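Local coordinates for alpha-1,2-Mannosidase (Trichoderma reesei, PDB 1HCU), which hydrolyses alpha-1,2-linked mannose residues and probably trims high-mannose N-glycans down to their five-mannose form with the aid of a calcium ion, at residues Thr25-Asn28 and Ala29-Phe33; Asp39-Val43 and Ser44-Asp48; Ser111-Asp114 and Leu115-Pro119. All coordinates share one frame; numbering follows the deposited sequence.

Contact 1: Thr25-Asn28 and Ala29-Phe33; sequences TSWN and AYHHF
One face of the Trp27 indole carries the CB of His31, which comes from the next helical turn and sits nearer the rim than the middle. Over the five-membered ring this is a CH-pi contact: His31 CB lies 4.2 Å from the centroid of the Trp27 five-membered ring, 25° off the ring normal. The imidazole of His31 continues outward on a nearly parallel plane but is slid so far along that the two rings barely overlap. The six-membered ring of Trp27 meets Tyr30 instead. Tyr30 CD1 touches Trp27 CZ3 at 3.6 Å, and the planes are inclined by 50°, an oblique meeting. Trp27 reaches both partners because its CG lies anti to the backbone N (chi1 175°), which swings the indole alongside the following turn. Between neighbours in sequence, His32 ND1 lies over the centre of one face of the Phe33 ring, 3.7 Å above its plane.

Trp27, Tyr30 and His31 form an aromatic cluster on the last turns of helix 13-33, consistent with a place among the helices of the (alpha/alpha)7 barrel of glycosyl hydrolase family 47. The backbone beneath it is regular i to i+4 bonding: Ala29 N donates a hydrogen bond to Thr25 O, Tyr30 N to Ser26 O, and His32 N to Asn28 O at 2.9 Å. His31 N to Trp27 O measures 2.6 Å. Trp27 also packs on Ile73 and Ile77 of helix 71-80, while the His31 ring meets Phe35 edge-to-face. The polar ends of the buried residues are satisfied outside this stretch: Tyr30 OH bonds to His37 O, and Ser26 OG to Trp453 NE1 and to Ala22 O, the carbonyl one turn back.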
ATOM      1  N   THR A  25       7.748  19.645  -6.961  1.00 15.98           N
ATOM      2  CA  THR A  25       6.665  20.610  -6.796  1.00 15.00           C
ATOM      3  C   THR A  25       5.865  20.308  -5.516  1.00 16.26           C
ATOM      4  O   THR A  25       5.676  21.181  -4.653  1.00 14.51           O
ATOM      5  CB  THR A  25       5.733  20.559  -8.028  1.00 14.92           C
ATOM      6  OG1 THR A  25       6.487  20.895  -9.201  1.00 14.35           O
ATOM      7  CG2 THR A  25       4.576  21.520  -7.877  1.00 13.74           C
ATOM      8  N   SER A  26       5.407  19.065  -5.402  1.00 15.58           N
ATOM      9  CA  SER A  26       4.647  18.608  -4.245  1.00 15.25           C
ATOM     10  C   SER A  26       5.416  18.887  -2.943  1.00 15.95           C
ATOM     11  O   SER A  26       4.843  19.366  -1.961  1.00 14.27           O
ATOM     12  CB  SER A  26       4.363  17.109  -4.379  1.00 13.71           C
ATOM     13  OG  SER A  26       3.723  16.832  -5.618  1.00 16.55           O
ATOM     14  N   TRP A  27       6.718  18.605  -2.944  1.00 15.66           N
ATOM     15  CA  TRP A  27       7.526  18.850  -1.757  1.00 16.92           C
ATOM     16  C   TRP A  27       7.640  20.330  -1.397  1.00 17.80           C
ATOM     17  O   TRP A  27       7.409  20.706  -0.248  1.00 18.29           O
ATOM     18  CB  TRP A  27       8.930  18.267  -1.913  1.00 18.26           C
ATOM     19  CG  TRP A  27       9.799  18.618  -0.740  1.00 20.43           C
ATOM     20  CD1 TRP A  27      10.765  19.588  -0.689  1.00 18.97           C
ATOM     21  CD2 TRP A  27       9.709  18.071   0.578  1.00 19.47           C
ATOM     22  NE1 TRP A  27      11.274  19.679   0.583  1.00 19.44           N
ATOM     23  CE2 TRP A  27      10.644  18.760   1.382  1.00 20.18           C
ATOM     24  CE3 TRP A  27       8.924  17.068   1.161  1.00 19.60           C
ATOM     25  CZ2 TRP A  27      10.816  18.478   2.741  1.00 19.07           C
ATOM     26  CZ3 TRP A  27       9.096  16.788   2.519  1.00 19.94           C
ATOM     27  CH2 TRP A  27      10.035  17.491   3.289  1.00 19.15           C
ATOM     28  N   ASN A  28       8.013  21.159  -2.373  1.00 18.08           N
ATOM     29  CA  ASN A  28       8.147  22.600  -2.153  1.00 17.33           C
ATOM     30  C   ASN A  28       6.879  23.136  -1.493  1.00 18.01           C
ATOM     31  O   ASN A  28       6.930  23.836  -0.475  1.00 18.15           O
ATOM     32  CB  ASN A  28       8.348  23.341  -3.481  1.00 18.01           C
ATOM     33  CG  ASN A  28       9.686  23.044  -4.136  1.00 18.63           C
ATOM     34  OD1 ASN A  28       9.909  23.409  -5.289  1.00 21.85           O
ATOM     35  ND2 ASN A  28      10.581  22.396  -3.408  1.00 19.69           N
ATOM     36  N   ALA A  29       5.740  22.805  -2.089  1.00 16.43           N
ATOM     37  CA  ALA A  29       4.468  23.257  -1.568  1.00 15.04           C
ATOM     38  C   ALA A  29       4.257  22.733  -0.148  1.00 15.83           C
ATOM     39  O   ALA A  29       3.862  23.489   0.743  1.00 15.51           O
ATOM     40  CB  ALA A  29       3.340  22.802  -2.479  1.00 11.92           C
ATOM     41  N   TYR A  30       4.520  21.448   0.073  1.00 15.28           N
ATOM     42  CA  TYR A  30       4.337  20.882   1.407  1.00 17.27           C
ATOM     43  C   TYR A  30       5.278  21.513   2.427  1.00 17.36           C
ATOM     44  O   TYR A  30       4.873  21.845   3.537  1.00 14.61           O
ATOM     45  CB  TYR A  30       4.544  19.358   1.394  1.00 16.55           C
ATOM     46  CG  TYR A  30       4.733  18.770   2.778  1.00 16.06           C
ATOM     47  CD1 TYR A  30       6.006  18.463   3.261  1.00 17.47           C
ATOM     48  CD2 TYR A  30       3.650  18.603   3.639  1.00 17.46           C
ATOM     49  CE1 TYR A  30       6.197  18.010   4.571  1.00 17.59           C
ATOM     50  CE2 TYR A  30       3.831  18.152   4.954  1.00 17.51           C
ATOM     51  CZ  TYR A  30       5.105  17.863   5.410  1.00 16.63           C
ATOM     52  OH  TYR A  30       5.293  17.459   6.711  1.00 17.03           O
ATOM     53  N   HIS A  31       6.534  21.674   2.036  1.00 20.05           N
ATOM     54  CA  HIS A  31       7.540  22.249   2.919  1.00 23.93           C
ATOM     55  C   HIS A  31       7.206  23.676   3.323  1.00 25.23           C
ATOM     56  O   HIS A  31       7.396  24.069   4.472  1.00 24.04           O
ATOM     57  CB  HIS A  31       8.909  22.232   2.233  1.00 26.64           C
ATOM     58  CG  HIS A  31      10.026  22.720   3.101  1.00 29.19           C
ATOM     59  ND1 HIS A  31      11.226  23.160   2.588  1.00 31.52           N
ATOM     60  CD2 HIS A  31      10.132  22.822   4.447  1.00 31.26           C
ATOM     61  CE1 HIS A  31      12.023  23.515   3.582  1.00 31.80           C
ATOM     62  NE2 HIS A  31      11.383  23.320   4.721  1.00 31.10           N
ATOM     63  N   HIS A  32       6.689  24.444   2.373  1.00 27.14           N
ATOM     64  CA  HIS A  32       6.368  25.838   2.625  1.00 29.37           C
ATOM     65  C   HIS A  32       5.044  26.133   3.325  1.00 29.10           C
ATOM     66  O   HIS A  32       4.966  27.077   4.111  1.00 29.42           O
ATOM     67  CB  HIS A  32       6.429  26.621   1.310  1.00 33.15           C
ATOM     68  CG  HIS A  32       6.400  28.105   1.494  1.00 38.43           C
ATOM     69  ND1 HIS A  32       5.307  28.772   2.009  1.00 39.62           N
ATOM     70  CD2 HIS A  32       7.340  29.051   1.257  1.00 40.55           C
ATOM     71  CE1 HIS A  32       5.577  30.064   2.082  1.00 40.49           C
ATOM     72  NE2 HIS A  32       6.803  30.259   1.632  1.00 41.23           N
ATOM     73  N   PHE A  33       4.010  25.339   3.067  1.00 27.56           N
ATOM     74  CA  PHE A  33       2.715  25.610   3.679  1.00 27.57           C
ATOM     75  C   PHE A  33       2.213  24.653   4.764  1.00 28.96           C
ATOM     76  O   PHE A  33       1.315  25.014   5.534  1.00 30.39           O
ATOM     77  CB  PHE A  33       1.633  25.709   2.600  1.00 25.99           C
ATOM     78  CG  PHE A  33       1.865  26.794   1.586  1.00 25.46           C
ATOM     79  CD1 PHE A  33       2.406  26.498   0.339  1.00 27.68           C
ATOM     80  CD2 PHE A  33       1.496  28.107   1.857  1.00 26.03           C
ATOM     81  CE1 PHE A  33       2.569  27.496  -0.629  1.00 26.39           C
ATOM     82  CE2 PHE A  33       1.654  29.108   0.903  1.00 25.36           C
ATOM     83  CZ  PHE A  33       2.192  28.801  -0.344  1.00 26.37           C
TER

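Contact 2: Asp39-Val43 and Ser44-Asp48; sequences DLHPV and SNSFD
His41 and Asp48 reach across the hairpin and join through a His-carboxylate hydrogen bond, His41 NE2 to Asp48 OD1, 2.8 Å long and fairly straight at 156°. The oxygen is met on its anti side, somewhat out of the carboxylate plane, with ring and carboxylate turned 57° apart. Asp48 presents the group because its CG is wedged between the backbone N and the carbonyl carbon (chi1 72°). The other ring nitrogen of His41 makes a weak bond, ND1 to Ser46 OG at 3.2 Å. Ser46 OG in turn donates to Ser44 OG at 2.9 Å, and Ser44 OG is also bonded to Asp447, so a polar chain runs from imidazole to turn.

Asp39 stands on the same face as His41 and Asp48, and its OD2 is only 3.2 Å from Asp48 OD2. Two acceptors this close would be expected to repel; the imidazole on OD1 of Asp48 and the Glu50 amide on OD2 of Asp48 are likely to ease that, and one carboxylate may hold a proton more readily than usual.

The backbones form a two-stranded antiparallel beta hairpin. Asp39 and Asp48 are a hydrogen-bonded pair, Asp39 N to Asp48 O being 3.3 Å, and Leu40 with Phe47 is the next, non-hydrogen-bonded pair, its side chains on the opposite face. His41 N bonds to Ser46 O at 2.8 Å, while His41 O receives weak bonds from the amides of Asn45 and Ser46 as the chain turns, Asn45 taking a left-handed backbone conformation. Phe47 stacks on His37. Leu40 packs on Ala29, Tyr30 and Phe33 of helix 13-33, and Asn45 on Phe33, with Ser429 alongside bonding the Pro42 backbone and Asn45 ND2.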
ATOM      1  N   ASP A  39      -0.196  16.638   6.559  1.00 17.53           N
ATOM      2  CA  ASP A  39      -0.546  16.783   5.149  1.00 19.52           C
ATOM      3  C   ASP A  39      -0.855  18.203   4.686  1.00 20.16           C
ATOM      4  O   ASP A  39      -1.308  19.047   5.453  1.00 18.81           O
ATOM      5  CB  ASP A  39      -1.749  15.893   4.814  1.00 20.84           C
ATOM      6  CG  ASP A  39      -1.525  14.439   5.176  1.00 21.99           C
ATOM      7  OD1 ASP A  39      -0.604  13.814   4.616  1.00 24.21           O
ATOM      8  OD2 ASP A  39      -2.272  13.919   6.025  1.00 24.84           O
ATOM      9  N   LEU A  40      -0.621  18.442   3.402  1.00 20.41           N
ATOM     10  CA  LEU A  40      -0.874  19.737   2.797  1.00 20.66           C
ATOM     11  C   LEU A  40      -2.180  19.752   2.008  1.00 20.77           C
ATOM     12  O   LEU A  40      -2.555  18.762   1.373  1.00 20.31           O
ATOM     13  CB  LEU A  40       0.261  20.109   1.846  1.00 19.49           C
ATOM     14  CG  LEU A  40      -0.028  21.300   0.921  1.00 18.48           C
ATOM     15  CD1 LEU A  40       0.165  22.616   1.678  1.00 14.02           C
ATOM     16  CD2 LEU A  40       0.910  21.237  -0.281  1.00 17.41           C
ATOM     17  N   HIS A  41      -2.873  20.883   2.076  1.00 20.83           N
ATOM     18  CA  HIS A  41      -4.103  21.086   1.327  1.00 21.24           C
ATOM     19  C   HIS A  41      -3.671  22.124   0.306  1.00 21.29           C
ATOM     20  O   HIS A  41      -3.679  23.326   0.577  1.00 22.03           O
ATOM     21  CB  HIS A  41      -5.209  21.610   2.239  1.00 21.15           C
ATOM     22  CG  HIS A  41      -5.637  20.627   3.282  1.00 21.75           C
ATOM     23  ND1 HIS A  41      -6.617  20.901   4.210  1.00 22.77           N
ATOM     24  CD2 HIS A  41      -5.219  19.365   3.543  1.00 22.54           C
ATOM     25  CE1 HIS A  41      -6.786  19.856   4.998  1.00 20.30           C
ATOM     26  NE2 HIS A  41      -5.950  18.910   4.614  1.00 21.66           N
ATOM     27  N   PRO A  42      -3.261  21.656  -0.882  1.00 20.83           N
ATOM     28  CA  PRO A  42      -2.777  22.423  -2.037  1.00 21.41           C
ATOM     29  C   PRO A  42      -3.583  23.630  -2.524  1.00 22.02           C
ATOM     30  O   PRO A  42      -3.006  24.570  -3.071  1.00 21.80           O
ATOM     31  CB  PRO A  42      -2.606  21.349  -3.116  1.00 19.33           C
ATOM     32  CG  PRO A  42      -3.658  20.356  -2.764  1.00 19.96           C
ATOM     33  CD  PRO A  42      -3.532  20.258  -1.266  1.00 19.35           C
ATOM     34  N   VAL A  43      -4.898  23.621  -2.335  1.00 23.11           N
ATOM     35  CA  VAL A  43      -5.704  24.750  -2.790  1.00 24.82           C
ATOM     36  C   VAL A  43      -5.780  25.844  -1.731  1.00 26.80           C
ATOM     37  O   VAL A  43      -5.355  26.981  -1.957  1.00 27.66           O
ATOM     38  CB  VAL A  43      -7.136  24.325  -3.146  1.00 25.10           C
ATOM     39  CG1 VAL A  43      -7.874  25.507  -3.774  1.00 25.77           C
ATOM     40  CG2 VAL A  43      -7.110  23.141  -4.100  1.00 24.87           C
ATOM     41  N   SER A  44      -6.321  25.496  -0.570  1.00 26.39           N
ATOM     42  CA  SER A  44      -6.439  26.450   0.520  1.00 25.32           C
ATOM     43  C   SER A  44      -5.055  26.758   1.101  1.00 24.77           C
ATOM     44  O   SER A  44      -4.875  27.736   1.825  1.00 24.00           O
ATOM     45  CB  SER A  44      -7.340  25.866   1.610  1.00 26.10           C
ATOM     46  OG  SER A  44      -6.829  24.626   2.067  1.00 23.32           O
ATOM     47  N   ASN A  45      -4.078  25.920   0.763  1.00 24.84           N
ATOM     48  CA  ASN A  45      -2.712  26.056   1.266  1.00 23.66           C
ATOM     49  C   ASN A  45      -2.675  25.892   2.787  1.00 23.87           C
ATOM     50  O   ASN A  45      -1.832  26.468   3.465  1.00 24.11           O
ATOM     51  CB  ASN A  45      -2.103  27.403   0.851  1.00 22.43           C
ATOM     52  CG  ASN A  45      -1.464  27.360  -0.535  1.00 21.29           C
ATOM     53  OD1 ASN A  45      -1.300  28.393  -1.186  1.00 21.36           O
ATOM     54  ND2 ASN A  45      -1.084  26.168  -0.982  1.00 19.91           N
ATOM     55  N   SER A  46      -3.607  25.108   3.320  1.00 25.13           N
ATOM     56  CA  SER A  46      -3.654  24.844   4.754  1.00 24.67           C
ATOM     57  C   SER A  46      -3.121  23.432   4.994  1.00 23.47           C
ATOM     58  O   SER A  46      -2.506  22.834   4.111  1.00 22.88           O
ATOM     59  CB  SER A  46      -5.081  24.967   5.299  1.00 23.61           C
ATOM     60  OG  SER A  46      -5.932  23.979   4.746  1.00 26.12           O
ATOM     61  N   PHE A  47      -3.365  22.896   6.180  1.00 22.37           N
ATOM     62  CA  PHE A  47      -2.867  21.572   6.518  1.00 21.31           C
ATOM     63  C   PHE A  47      -3.766  20.855   7.504  1.00 21.36           C
ATOM     64  O   PHE A  47      -4.759  21.406   7.978  1.00 18.24           O
ATOM     65  CB  PHE A  47      -1.472  21.693   7.133  1.00 21.66           C
ATOM     66  CG  PHE A  47      -1.424  22.579   8.350  1.00 24.54           C
ATOM     67  CD1 PHE A  47      -1.969  22.161   9.565  1.00 25.96           C
ATOM     68  CD2 PHE A  47      -0.855  23.844   8.278  1.00 25.55           C
ATOM     69  CE1 PHE A  47      -1.948  22.993  10.692  1.00 24.89           C
ATOM     70  CE2 PHE A  47      -0.827  24.685   9.394  1.00 27.78           C
ATOM     71  CZ  PHE A  47      -1.377  24.255  10.605  1.00 28.35           C
ATOM     72  N   ASP A  48      -3.401  19.614   7.804  1.00 21.03           N
ATOM     73  CA  ASP A  48      -4.130  18.815   8.772  1.00 21.56           C
ATOM     74  C   ASP A  48      -3.125  17.908   9.459  1.00 21.70           C
ATOM     75  O   ASP A  48      -1.972  17.807   9.025  1.00 21.42           O
ATOM     76  CB  ASP A  48      -5.229  17.982   8.096  1.00 21.43           C
ATOM     77  CG  ASP A  48      -4.685  16.815   7.281  1.00 24.27           C
ATOM     78  OD1 ASP A  48      -5.073  16.700   6.098  1.00 24.16           O
ATOM     79  OD2 ASP A  48      -3.892  16.000   7.814  1.00 22.69           O
TER

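Contact 3: Ser111-Asp114 and Leu115-Pro119; sequences SAYD and LLRGP
Ser111 O accepts the amide of Leu115 at 2.9 Å, and the CG of the same leucine presses close to that oxygen, so one carbonyl is both bonded and covered by the residue a turn later. Ala112 O and Leu116 repeat the pattern, with Leu116 N 2.9 Å from Ala112 O and the bond nearly straight at 168°. The third step, Arg117 N to Tyr113 O, is weak: 3.1 Å but bent. The helix is giving out here, and Gly118 N turns back to Leu115 O, three residues earlier, at 3.0 Å.

Tyr113 and Arg117 run side by side in the same direction. The aliphatic part of the arginine lies over one face of the phenol ring: Arg117 CG is 4.2 Å from the Tyr113 ring centroid, only 13° off its normal, a CH-pi contact. Arg117 CD comes over the hydroxyl end of the same face, 3.1 Å from Tyr113 CZ. A bend at chi3 (72°) then brings the guanidinium beside the hydroxyl, its plane well inclined to the ring. With an alanine here instead of Tyr113, the arginine chain would lose the flat surface it lies along and is likely to swing more freely.

This is the C-terminal end of helix 98-117, probably another barrel helix. Tyr113 also packs on Val130 and Leu134 of helix 127-144, while Arg117 lies at the exposed end. Ala112 and Leu116 pack toward Leu133 of helix 127-144, and Leu115 toward Leu67 of helix 56-67. Asp114 makes a salt bridge to Arg187 and takes the Ser491 amide on its other oxygen, tying the helix to strand 489-491. Asp63 OD1 is the strongest partner of Ser111 OG, whose single hydrogen is shared with the nearby carbonyls of Gly107 and Gly108.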
ATOM      1  N   SER A 111      12.861   2.052   6.130  1.00 11.53           N
ATOM      2  CA  SER A 111      13.294   1.969   4.737  1.00 11.80           C
ATOM      3  C   SER A 111      14.394   3.001   4.495  1.00 12.77           C
ATOM      4  O   SER A 111      15.401   2.711   3.845  1.00 12.19           O
ATOM      5  CB  SER A 111      12.116   2.194   3.777  1.00 11.30           C
ATOM      6  OG  SER A 111      11.549   3.482   3.933  1.00 12.33           O
ATOM      7  N   ALA A 112      14.208   4.205   5.034  1.00 12.87           N
ATOM      8  CA  ALA A 112      15.209   5.254   4.887  1.00 12.30           C
ATOM      9  C   ALA A 112      16.503   4.785   5.548  1.00 12.78           C
ATOM     10  O   ALA A 112      17.595   4.981   5.013  1.00 14.73           O
ATOM     11  CB  ALA A 112      14.725   6.539   5.543  1.00 11.76           C
ATOM     12  N   TYR A 113      16.383   4.154   6.709  1.00 11.69           N
ATOM     13  CA  TYR A 113      17.566   3.672   7.406  1.00 12.91           C
ATOM     14  C   TYR A 113      18.308   2.631   6.559  1.00 14.11           C
ATOM     15  O   TYR A 113      19.521   2.730   6.370  1.00 14.90           O
ATOM     16  CB  TYR A 113      17.160   3.082   8.755  1.00 13.47           C
ATOM     17  CG  TYR A 113      18.320   2.618   9.598  1.00 14.29           C
ATOM     18  CD1 TYR A 113      19.153   3.525  10.253  1.00 14.68           C
ATOM     19  CD2 TYR A 113      18.583   1.262   9.738  1.00 15.37           C
ATOM     20  CE1 TYR A 113      20.224   3.077  11.029  1.00 15.59           C
ATOM     21  CE2 TYR A 113      19.630   0.808  10.496  1.00 14.81           C
ATOM     22  CZ  TYR A 113      20.450   1.708  11.139  1.00 17.01           C
ATOM     23  OH  TYR A 113      21.507   1.208  11.860  1.00 18.13           O
ATOM     24  N   ASP A 114      17.576   1.650   6.031  1.00 14.63           N
ATOM     25  CA  ASP A 114      18.193   0.616   5.211  1.00 15.90           C
ATOM     26  C   ASP A 114      18.826   1.175   3.936  1.00 17.72           C
ATOM     27  O   ASP A 114      19.890   0.721   3.520  1.00 18.63           O
ATOM     28  CB  ASP A 114      17.180  -0.480   4.849  1.00 16.84           C
ATOM     29  CG  ASP A 114      16.960  -1.480   5.984  1.00 17.48           C
ATOM     30  OD1 ASP A 114      17.869  -1.639   6.826  1.00 19.31           O
ATOM     31  OD2 ASP A 114      15.889  -2.123   6.025  1.00 18.59           O
ATOM     32  N   LEU A 115      18.188   2.161   3.316  1.00 17.87           N
ATOM     33  CA  LEU A 115      18.745   2.735   2.102  1.00 18.98           C
ATOM     34  C   LEU A 115      19.998   3.573   2.392  1.00 20.41           C
ATOM     35  O   LEU A 115      21.022   3.416   1.722  1.00 19.32           O
ATOM     36  CB  LEU A 115      17.695   3.589   1.385  1.00 18.20           C
ATOM     37  CG  LEU A 115      16.475   2.840   0.819  1.00 17.80           C
ATOM     38  CD1 LEU A 115      15.485   3.841   0.241  1.00 14.21           C
ATOM     39  CD2 LEU A 115      16.910   1.855  -0.247  1.00 16.76           C
ATOM     40  N   LEU A 116      19.922   4.439   3.402  1.00 19.93           N
ATOM     41  CA  LEU A 116      21.051   5.298   3.758  1.00 20.16           C
ATOM     42  C   LEU A 116      22.267   4.540   4.308  1.00 21.11           C
ATOM     43  O   LEU A 116      23.362   5.090   4.375  1.00 19.97           O
ATOM     44  CB  LEU A 116      20.598   6.379   4.755  1.00 19.27           C
ATOM     45  CG  LEU A 116      19.596   7.378   4.157  1.00 17.97           C
ATOM     46  CD1 LEU A 116      19.276   8.465   5.165  1.00 19.37           C
ATOM     47  CD2 LEU A 116      20.177   7.990   2.896  1.00 16.57           C
ATOM     48  N   ARG A 117      22.069   3.286   4.707  1.00 21.81           N
ATOM     49  CA  ARG A 117      23.164   2.464   5.204  1.00 24.07           C
ATOM     50  C   ARG A 117      23.576   1.458   4.142  1.00 24.64           C
ATOM     51  O   ARG A 117      24.616   0.809   4.258  1.00 26.21           O
ATOM     52  CB  ARG A 117      22.768   1.702   6.463  1.00 25.64           C
ATOM     53  CG  ARG A 117      22.544   2.579   7.665  1.00 31.87           C
ATOM     54  CD  ARG A 117      22.659   1.761   8.917  1.00 35.30           C
ATOM     55  NE  ARG A 117      24.040   1.375   9.178  1.00 40.76           N
ATOM     56  CZ  ARG A 117      24.390   0.400  10.008  1.00 41.56           C
ATOM     57  NH1 ARG A 117      23.451  -0.285  10.649  1.00 43.25           N
ATOM     58  NH2 ARG A 117      25.671   0.112  10.199  1.00 43.38           N
ATOM     59  N   GLY A 118      22.758   1.336   3.105  1.00 23.63           N
ATOM     60  CA  GLY A 118      23.052   0.399   2.043  1.00 21.94           C
ATOM     61  C   GLY A 118      23.548   1.033   0.755  1.00 22.37           C
ATOM     62  O   GLY A 118      24.503   1.809   0.765  1.00 21.26           O
ATOM     63  N   PRO A 119      22.893   0.732  -0.375  1.00 22.30           N
ATOM     64  CA  PRO A 119      23.244   1.241  -1.704  1.00 22.51           C
ATOM     65  C   PRO A 119      22.962   2.714  -1.975  1.00 22.39           C
ATOM     66  O   PRO A 119      23.164   3.180  -3.093  1.00 23.37           O
ATOM     67  CB  PRO A 119      22.448   0.329  -2.628  1.00 23.55           C
ATOM     68  CG  PRO A 119      21.171   0.176  -1.862  1.00 22.20           C
ATOM     69  CD  PRO A 119      21.648  -0.060  -0.434  1.00 21.54           C
TER

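Contacts 1 and 2 follow one another in the chain and touch, their centres about 10 Å apart: Leu40 CD2 packs against Ala29 CB at 3.6 Å, and Leu40 CD1 against Phe33 CB at 3.5 Å, so the hairpin rests on the helix that precedes it. Contact 3 stands apart, its centre about 24 Å from that of contact 1 and about 30 Å from that of contact 2. In contact 2 the side chain of Asp39 is about 10 Å from that of Glu100, a predicted proton donor. Glu100 lies in the first turn of helix 98-117, whose last turns hold contact 3; there, the side chain of Ser111 remains about 14 Å from the bound calcium ion.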